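Local structure of MlnE (Bacillus amyloliquefaciens subsp. plantarum, 5D2E) at residues F156-A161 / A171-L176. The protein supplies, in this fragment, a B-type ketoreductase of the macrolactin assembly line that binds NADP and probably reduces the keto group of carrier-bound polyketide intermediates. Residues are numbered along the deposited sequence; the frame is centred on the assembly and turned at random.
Sequences FQMFQA and AEILYL
Ile173 lays the outer end of its side chain against the edge of the Phe159 ring. Its methyl CD1 is 3.8 Å from Phe159 CE1 and lies in the plane of the ring. Ile173 CG1 follows at 3.9 Å from the same Phe159 CE1. The two side chains approach from opposite directions, one from the strand and one from the helix. With chi1 at -62°, Ile173 CG1 is anti to the carbonyl carbon and CG2 anti to the backbone N; the first arm meets Phe159 and the second faces Met158. That second arm makes a looser contact, with Ile173 CG2 4.3 Å from Met158 CE.

Met158 reaches out with its first two torsions extended, then bends at the thioether (chi3 80°). The bend sets CE over the centre of the Phe159 ring, 3.6 Å above its plane. Phe159 therefore meets a methyl on one face and another at its edge. Met158 and Phe159 are consecutive on the helix and take different arms of Ile173, the methyl CG2 and the CG1-CD1 arm. All three residues are buried and the contact is wholly apolar. It is also small, burying 99 Å² in total. The CA atoms of Phe159 and Ile173 remain 9.9 Å apart, so the gap is bridged by side chains alone.

The contact ties helix 141-164 to strand 171-180 within a beta-alpha-beta unit that begins with strand 127-133. This unit lies in the N-terminal Rossmann-like half, which probably corresponds to the structural subdomain of polyketide-synthase ketoreductases, away from the NADP site. Strand 171-180 runs between parallel strands 127-133 and 205-214, and Ile173 also touches Phe205. Phe159 packs further on Leu195 and Val198 of helix 186-201, while Met158 touches Tyr111 of helix 108-120.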
ATOM      1  N   PHE A 156     -12.817  -2.175   7.934  1.00 23.78           N
ATOM      2  CA  PHE A 156     -12.865  -3.604   8.192  1.00 24.87           C
ATOM      3  C   PHE A 156     -14.083  -3.936   9.064  1.00 26.78           C
ATOM      4  O   PHE A 156     -14.854  -4.835   8.687  1.00 25.95           O
ATOM      5  CB  PHE A 156     -11.605  -4.037   8.868  1.00 26.47           C
ATOM      6  CG  PHE A 156     -11.735  -5.318   9.605  1.00 26.31           C
ATOM      7  CD1 PHE A 156     -11.884  -6.506   8.911  1.00 28.85           C
ATOM      8  CD2 PHE A 156     -11.700  -5.324  10.965  1.00 28.27           C
ATOM      9  CE1 PHE A 156     -12.023  -7.699   9.595  1.00 28.75           C
ATOM     10  CE2 PHE A 156     -11.838  -6.500  11.643  1.00 30.19           C
ATOM     11  CZ  PHE A 156     -11.973  -7.690  10.957  1.00 27.49           C
ATOM     12  N   GLN A 157     -14.277  -3.196  10.171  1.00 23.95           N
ATOM     13  CA  GLN A 157     -15.441  -3.428  11.022  1.00 24.94           C
ATOM     14  C   GLN A 157     -16.753  -3.263  10.212  1.00 27.12           C
ATOM     15  O   GLN A 157     -17.712  -4.070  10.340  1.00 24.94           O
ATOM     16  CB  GLN A 157     -15.467  -2.575  12.273  1.00 25.74           C
ATOM     17  CG  GLN A 157     -14.289  -2.698  13.247  1.00 26.14           C
ATOM     18  CD  GLN A 157     -14.083  -4.080  13.856  1.00 30.83           C
ATOM     19  OE1 GLN A 157     -13.062  -4.379  14.539  1.00 33.12           O
ATOM     20  NE2 GLN A 157     -15.080  -4.909  13.683  1.00 27.11           N
ATOM     21  N   MET A 158     -16.802  -2.226   9.377  1.00 25.08           N
ATOM     22  CA  MET A 158     -17.996  -1.911   8.647  1.00 25.41           C
ATOM     23  C   MET A 158     -18.314  -3.004   7.647  1.00 26.52           C
ATOM     24  O   MET A 158     -19.423  -3.502   7.613  1.00 24.76           O
ATOM     25  CB  MET A 158     -17.841  -0.571   7.940  1.00 24.86           C
ATOM     26  CG  MET A 158     -19.069  -0.201   7.111  1.00 29.20           C
ATOM     27  SD  MET A 158     -18.730   1.118   5.905  1.00 30.43           S
ATOM     28  CE  MET A 158     -17.928   0.115   4.631  1.00 30.87           C
ATOM     29  N   PHE A 159     -17.325  -3.444   6.861  1.00 24.05           N
ATOM     30  CA  PHE A 159     -17.614  -4.464   5.857  1.00 26.56           C
ATOM     31  C   PHE A 159     -17.912  -5.809   6.508  1.00 27.46           C
ATOM     32  O   PHE A 159     -18.823  -6.497   6.097  1.00 29.14           O
ATOM     33  CB  PHE A 159     -16.462  -4.645   4.901  1.00 27.28           C
ATOM     34  CG  PHE A 159     -16.326  -3.562   3.916  1.00 27.79           C
ATOM     35  CD1 PHE A 159     -17.334  -3.329   3.000  1.00 28.25           C
ATOM     36  CD2 PHE A 159     -15.152  -2.828   3.819  1.00 31.71           C
ATOM     37  CE1 PHE A 159     -17.222  -2.343   2.047  1.00 30.08           C
ATOM     38  CE2 PHE A 159     -15.033  -1.840   2.861  1.00 27.55           C
ATOM     39  CZ  PHE A 159     -16.057  -1.592   1.986  1.00 28.56           C
ATOM     40  N   GLN A 160     -17.206  -6.164   7.562  1.00 25.35           N
ATOM     41  CA  GLN A 160     -17.484  -7.405   8.185  1.00 27.76           C
ATOM     42  C   GLN A 160     -18.909  -7.431   8.772  1.00 29.21           C
ATOM     43  O   GLN A 160     -19.623  -8.416   8.619  1.00 27.15           O
ATOM     44  CB  GLN A 160     -16.442  -7.725   9.209  1.00 31.31           C
ATOM     45  CG  GLN A 160     -16.382  -9.189   9.516  1.00 34.71           C
ATOM     46  CD  GLN A 160     -15.262  -9.538  10.499  1.00 33.19           C
ATOM     47  OE1 GLN A 160     -15.361  -9.217  11.681  1.00 30.19           O
ATOM     48  NE2 GLN A 160     -14.251 -10.292  10.024  1.00 29.26           N
ATOM     49  N   ALA A 161     -19.276  -6.378   9.493  1.00 26.80           N
ATOM     50  CA  ALA A 161     -20.614  -6.260  10.074  1.00 28.14           C
ATOM     51  C   ALA A 161     -21.649  -6.248   8.985  1.00 26.80           C
ATOM     52  O   ALA A 161     -22.705  -6.910   9.144  1.00 29.09           O
ATOM     53  CB  ALA A 161     -20.730  -4.987  10.911  1.00 27.24           C
ATOM     54  N   ALA A 171     -24.164  -2.595  -2.565  1.00 32.46           N
ATOM     55  CA  ALA A 171     -23.814  -1.285  -1.963  1.00 29.00           C
ATOM     56  C   ALA A 171     -22.791  -0.646  -2.842  1.00 33.32           C
ATOM     57  O   ALA A 171     -21.938  -1.340  -3.464  1.00 31.93           O
ATOM     58  CB  ALA A 171     -23.264  -1.453  -0.577  1.00 30.21           C
ATOM     59  N   GLU A 172     -22.873   0.684  -2.911  1.00 30.32           N
ATOM     60  CA  GLU A 172     -21.810   1.485  -3.510  1.00 32.97           C
ATOM     61  C   GLU A 172     -21.192   2.258  -2.386  1.00 30.41           C
ATOM     62  O   GLU A 172     -21.870   3.087  -1.757  1.00 31.14           O
ATOM     63  CB  GLU A 172     -22.346   2.455  -4.570  1.00 40.70           C
ATOM     64  CG  GLU A 172     -23.646   2.023  -5.294  1.00 55.37           C
ATOM     65  CD  GLU A 172     -23.533   0.795  -6.186  1.00 57.77           C
ATOM     66  OE1 GLU A 172     -22.452   0.574  -6.752  1.00 70.51           O
ATOM     67  OE2 GLU A 172     -24.540   0.054  -6.336  1.00 69.87           O
ATOM     68  N   ILE A 173     -19.919   2.014  -2.138  1.00 27.58           N
ATOM     69  CA  ILE A 173     -19.225   2.572  -0.976  1.00 28.28           C
ATOM     70  C   ILE A 173     -18.224   3.630  -1.476  1.00 28.55           C
ATOM     71  O   ILE A 173     -17.399   3.309  -2.331  1.00 27.82           O
ATOM     72  CB  ILE A 173     -18.462   1.519  -0.211  1.00 29.30           C
ATOM     73  CG1 ILE A 173     -19.412   0.432   0.347  1.00 37.48           C
ATOM     74  CG2 ILE A 173     -17.656   2.198   0.907  1.00 30.58           C
ATOM     75  CD1 ILE A 173     -19.524  -0.811  -0.534  1.00 40.21           C
ATOM     76  N   LEU A 174     -18.301   4.853  -0.967  1.00 25.30           N
ATOM     77  CA  LEU A 174     -17.413   5.911  -1.342  1.00 25.26           C
ATOM     78  C   LEU A 174     -16.675   6.284  -0.120  1.00 24.61           C
ATOM     79  O   LEU A 174     -17.260   6.770   0.854  1.00 24.85           O
ATOM     80  CB  LEU A 174     -18.161   7.123  -1.972  1.00 28.58           C
ATOM     81  CG  LEU A 174     -17.273   8.341  -2.291  1.00 28.89           C
ATOM     82  CD1 LEU A 174     -16.178   8.044  -3.329  1.00 27.94           C
ATOM     83  CD2 LEU A 174     -18.167   9.483  -2.782  1.00 31.51           C
ATOM     84  N   TYR A 175     -15.362   6.030  -0.144  1.00 23.76           N
ATOM     85  CA  TYR A 175     -14.444   6.336   0.898  1.00 23.62           C
ATOM     86  C   TYR A 175     -13.742   7.638   0.538  1.00 24.59           C
ATOM     87  O   TYR A 175     -13.187   7.748  -0.526  1.00 24.67           O
ATOM     88  CB  TYR A 175     -13.454   5.197   1.039  1.00 24.13           C
ATOM     89  CG  TYR A 175     -12.200   5.551   1.757  1.00 23.71           C
ATOM     90  CD1 TYR A 175     -12.157   5.727   3.133  1.00 24.54           C
ATOM     91  CD2 TYR A 175     -11.021   5.769   1.032  1.00 27.45           C
ATOM     92  CE1 TYR A 175     -10.967   6.129   3.755  1.00 26.84           C
ATOM     93  CE2 TYR A 175      -9.846   6.158   1.660  1.00 25.97           C
ATOM     94  CZ  TYR A 175      -9.821   6.329   3.000  1.00 27.42           C
ATOM     95  OH  TYR A 175      -8.576   6.668   3.538  1.00 29.45           O
ATOM     96  N   LEU A 176     -13.767   8.609   1.470  1.00 24.28           N
ATOM     97  CA  LEU A 176     -13.175   9.927   1.332  1.00 25.92           C
ATOM     98  C   LEU A 176     -12.145  10.194   2.394  1.00 24.78           C
ATOM     99  O   LEU A 176     -12.306   9.815   3.527  1.00 24.16           O
ATOM    100  CB  LEU A 176     -14.234  11.040   1.468  1.00 25.81           C
ATOM    101  CG  LEU A 176     -15.535  10.834   0.707  1.00 29.23           C
ATOM    102  CD1 LEU A 176     -16.615  11.871   1.003  1.00 34.43           C
ATOM    103  CD2 LEU A 176     -15.207  10.818  -0.752  1.00 32.08           C
TER